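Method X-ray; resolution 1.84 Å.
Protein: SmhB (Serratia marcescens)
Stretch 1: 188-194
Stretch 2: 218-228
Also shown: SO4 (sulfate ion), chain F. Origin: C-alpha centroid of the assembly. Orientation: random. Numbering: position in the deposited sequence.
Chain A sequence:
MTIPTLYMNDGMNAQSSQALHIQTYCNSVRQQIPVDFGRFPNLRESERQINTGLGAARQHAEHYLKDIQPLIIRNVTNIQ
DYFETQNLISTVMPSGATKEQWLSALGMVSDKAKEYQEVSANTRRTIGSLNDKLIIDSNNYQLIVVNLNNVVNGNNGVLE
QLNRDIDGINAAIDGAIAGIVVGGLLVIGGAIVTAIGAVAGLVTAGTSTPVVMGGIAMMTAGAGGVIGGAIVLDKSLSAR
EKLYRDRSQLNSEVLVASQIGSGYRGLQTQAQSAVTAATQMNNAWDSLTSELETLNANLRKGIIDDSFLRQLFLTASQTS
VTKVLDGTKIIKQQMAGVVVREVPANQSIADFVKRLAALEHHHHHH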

# COMPACT_ATOMS: atom_id res chain seq x y z
N ILE A 188 -12.70 -1.03 -15.24
CA ILE A 188 -12.51 -2.11 -16.24
C ILE A 188 -11.68 -1.57 -17.41
O ILE A 188 -12.04 -0.52 -17.95
CB ILE A 188 -13.88 -2.69 -16.68
CG1 ILE A 188 -14.55 -3.36 -15.48
CG2 ILE A 188 -13.67 -3.64 -17.85
CD1 ILE A 188 -15.90 -3.97 -15.76
N GLY A 189 -10.56 -2.22 -17.74
CA GLY A 189 -9.69 -1.76 -18.83
C GLY A 189 -8.77 -0.61 -18.42
O GLY A 189 -8.00 -0.19 -19.27
N GLY A 190 -8.89 -0.11 -17.19
CA GLY A 190 -8.09 1.01 -16.70
C GLY A 190 -6.75 0.53 -16.19
O GLY A 190 -6.46 -0.68 -16.16
N ALA A 191 -5.92 1.48 -15.82
CA ALA A 191 -4.60 1.20 -15.26
C ALA A 191 -4.27 2.25 -14.20
O ALA A 191 -4.91 3.33 -14.17
CB ALA A 191 -3.56 1.19 -16.37
N ILE A 192 -3.32 1.90 -13.35
CA ILE A 192 -2.68 2.82 -12.39
C ILE A 192 -1.35 3.25 -13.02
O ILE A 192 -0.62 2.39 -13.48
CB ILE A 192 -2.56 2.13 -11.04
CG1 ILE A 192 -3.95 1.74 -10.53
CG2 ILE A 192 -1.79 3.00 -10.04
CD1 ILE A 192 -4.80 2.91 -10.23
N VAL A 193 -1.08 4.54 -13.08
CA VAL A 193 0.16 5.10 -13.68
C VAL A 193 0.98 5.70 -12.54
O VAL A 193 0.37 6.48 -11.72
CB VAL A 193 -0.17 6.20 -14.70
CG1 VAL A 193 1.11 6.77 -15.29
CG2 VAL A 193 -1.08 5.66 -15.79
N THR A 194 2.29 5.47 -12.54
CA THR A 194 3.16 5.86 -11.41
C THR A 194 4.40 6.55 -11.96
O THR A 194 4.79 6.35 -13.14
CB THR A 194 3.54 4.69 -10.48
OG1 THR A 194 4.37 3.75 -11.15
CG2 THR A 194 2.33 3.94 -10.00
N MET A 218 0.81 8.86 -8.22
CA MET A 218 -0.05 7.80 -8.75
C MET A 218 -1.29 8.48 -9.36
O MET A 218 -1.95 9.34 -8.73
CB MET A 218 -0.41 6.81 -7.65
CG MET A 218 0.81 6.28 -6.86
SD MET A 218 0.41 4.94 -5.75
CE MET A 218 0.03 3.59 -6.85
N MET A 219 -1.61 8.04 -10.55
CA MET A 219 -2.71 8.58 -11.34
C MET A 219 -3.43 7.41 -11.96
O MET A 219 -2.95 6.29 -11.82
CB MET A 219 -2.12 9.54 -12.38
CG MET A 219 -1.59 10.78 -11.71
SD MET A 219 -0.33 11.56 -12.65
CE MET A 219 0.97 10.32 -12.53
N THR A 220 -4.56 7.66 -12.59
CA THR A 220 -5.37 6.64 -13.30
C THR A 220 -5.28 6.89 -14.81
O THR A 220 -5.04 8.03 -15.26
CB THR A 220 -6.83 6.68 -12.82
OG1 THR A 220 -7.32 8.00 -13.02
CG2 THR A 220 -6.95 6.25 -11.38
N ALA A 221 -5.39 5.82 -15.58
CA ALA A 221 -5.53 5.87 -17.04
C ALA A 221 -6.86 5.17 -17.30
O ALA A 221 -7.08 4.11 -16.64
CB ALA A 221 -4.35 5.16 -17.70
N GLY A 222 -7.73 5.75 -18.11
CA GLY A 222 -8.91 4.96 -18.53
C GLY A 222 -8.54 3.92 -19.60
O GLY A 222 -7.37 3.90 -20.07
N ALA A 223 -9.49 3.08 -20.00
CA ALA A 223 -9.38 2.13 -21.13
C ALA A 223 -8.65 2.78 -22.31
O ALA A 223 -7.75 2.16 -22.88
CB ALA A 223 -10.76 1.68 -21.55
N GLY A 224 -9.01 4.02 -22.66
CA GLY A 224 -8.42 4.79 -23.77
C GLY A 224 -7.05 5.39 -23.48
O GLY A 224 -6.56 6.08 -24.39
N GLY A 225 -6.48 5.18 -22.29
CA GLY A 225 -5.11 5.60 -21.94
C GLY A 225 -5.02 7.02 -21.38
O GLY A 225 -3.90 7.46 -21.06
N VAL A 226 -6.12 7.77 -21.27
CA VAL A 226 -6.04 9.21 -20.85
C VAL A 226 -5.86 9.26 -19.34
O VAL A 226 -6.64 8.57 -18.60
CB VAL A 226 -7.23 10.08 -21.30
CG1 VAL A 226 -7.04 11.53 -20.84
CG2 VAL A 226 -7.42 10.06 -22.83
N ILE A 227 -4.86 10.01 -18.91
CA ILE A 227 -4.48 10.23 -17.49
C ILE A 227 -5.57 11.00 -16.75
O ILE A 227 -5.97 12.07 -17.24
CB ILE A 227 -3.15 10.97 -17.43
CG1 ILE A 227 -2.03 10.13 -18.03
CG2 ILE A 227 -2.85 11.39 -15.99
CD1 ILE A 227 -1.67 8.93 -17.21
N GLY A 228 -5.98 10.50 -15.58
CA GLY A 228 -6.77 11.27 -14.60
C GLY A 228 -6.01 11.43 -13.29
O GLY A 228 -5.10 10.61 -13.02
S SO4 F . -10.21 7.12 -21.32
O1 SO4 F . -8.78 6.96 -21.23
O2 SO4 F . -10.85 5.84 -21.48
O3 SO4 F . -10.50 7.97 -22.45
O4 SO4 F . -10.68 7.74 -20.09

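A polar backbone is costly to bury unless its amides and carbonyls find partners, and the antiparallel pairing of residues 191-194 with 218-221 in SmhB illustrates how strand register settles that account. Ala-191 faces Ala-221, and Val-193 faces Met-219, in the hydrogen-bonded sites of the ladder. Each pair closes a ring of two bonds. Ala-191 N donates to Ala-221 O at 3.0 Å, and Ala-221 N returns the bond to Ala-191 O at 2.9 Å; Val-193 N donates to Met-219 O at 2.9 Å, while Met-219 N reaches Val-193 O at 2.8 Å. The N-H...O angles, between 157° and 173°, are close to linear. All four amides and all four carbonyls of these residues are therefore satisfied across the contact, and by main chain alone.

Three of these carbonyls receive a second, softer approach from CA-H groups. Thr-220 CA lies 3.5 Å from Ala-191 O, Met-218 CA 3.3 Å from Val-193 O, and Ile-192 CA 3.5 Å from Met-219 O. Such contacts follow from the register, because each oxygen aimed at an amide also passes the alpha carbon of the preceding residue.

Ile-192 with Thr-220 and Thr-194 with Met-218 occupy the non-hydrogen-bonded sites, so their amides do not point at each other. Thr-220 shows where such groups turn instead: its N donates to Gly-228 O at 3.0 Å, and its O accepts from Gly-228 N at 2.7 Å. The strand of Thr-220 is thus bonded along both edges, to stretch 1 on one and to its own returning chain on the other. The hydroxyl of Thr-194 is satisfied elsewhere in the structure.

Side chains fill the space that the ladder leaves above and below. On the face shared by Ile-192, Thr-194, Met-218 and Thr-220, the methyl Met-218 CE packs 3.7 Å from Ile-192 CG2 and 3.9 Å from Thr-194 CG2. On the face of Ala-191, Val-193, Met-219 and Ala-221, Val-193 is the residue most covered by the other stretch; its CG2 sits 3.8 Å from Ala-221 CB and 3.6 Å from Ile-227 CD1.

Beyond Ala-191 the amide bonding across the stretches stops, though the chains stay close. Gly-190 CA comes within 3.3 Å of Ala-221 O, and a beta carbon there would be tight against that oxygen. Gly-189 O meets Ala-223 CA at 3.3 Å in a CA-H...O contact. Here stretch 2 reverses through a type I turn, closed by Gly-225 N to Gly-222 O at 2.7 Å and followed by Gly-222 N to Val-226 O at 3.1 Å. Two of the other loop amides find an anion, probably from the crystallisation liquor: Gly-224 N donates to sulfate O2 and Val-226 N to sulfate O1, each at 2.8 Å. The loop thus divides its donors: Gly-222 N and Gly-225 N are met by its own carbonyls, Gly-224 N and Val-226 N by the anion.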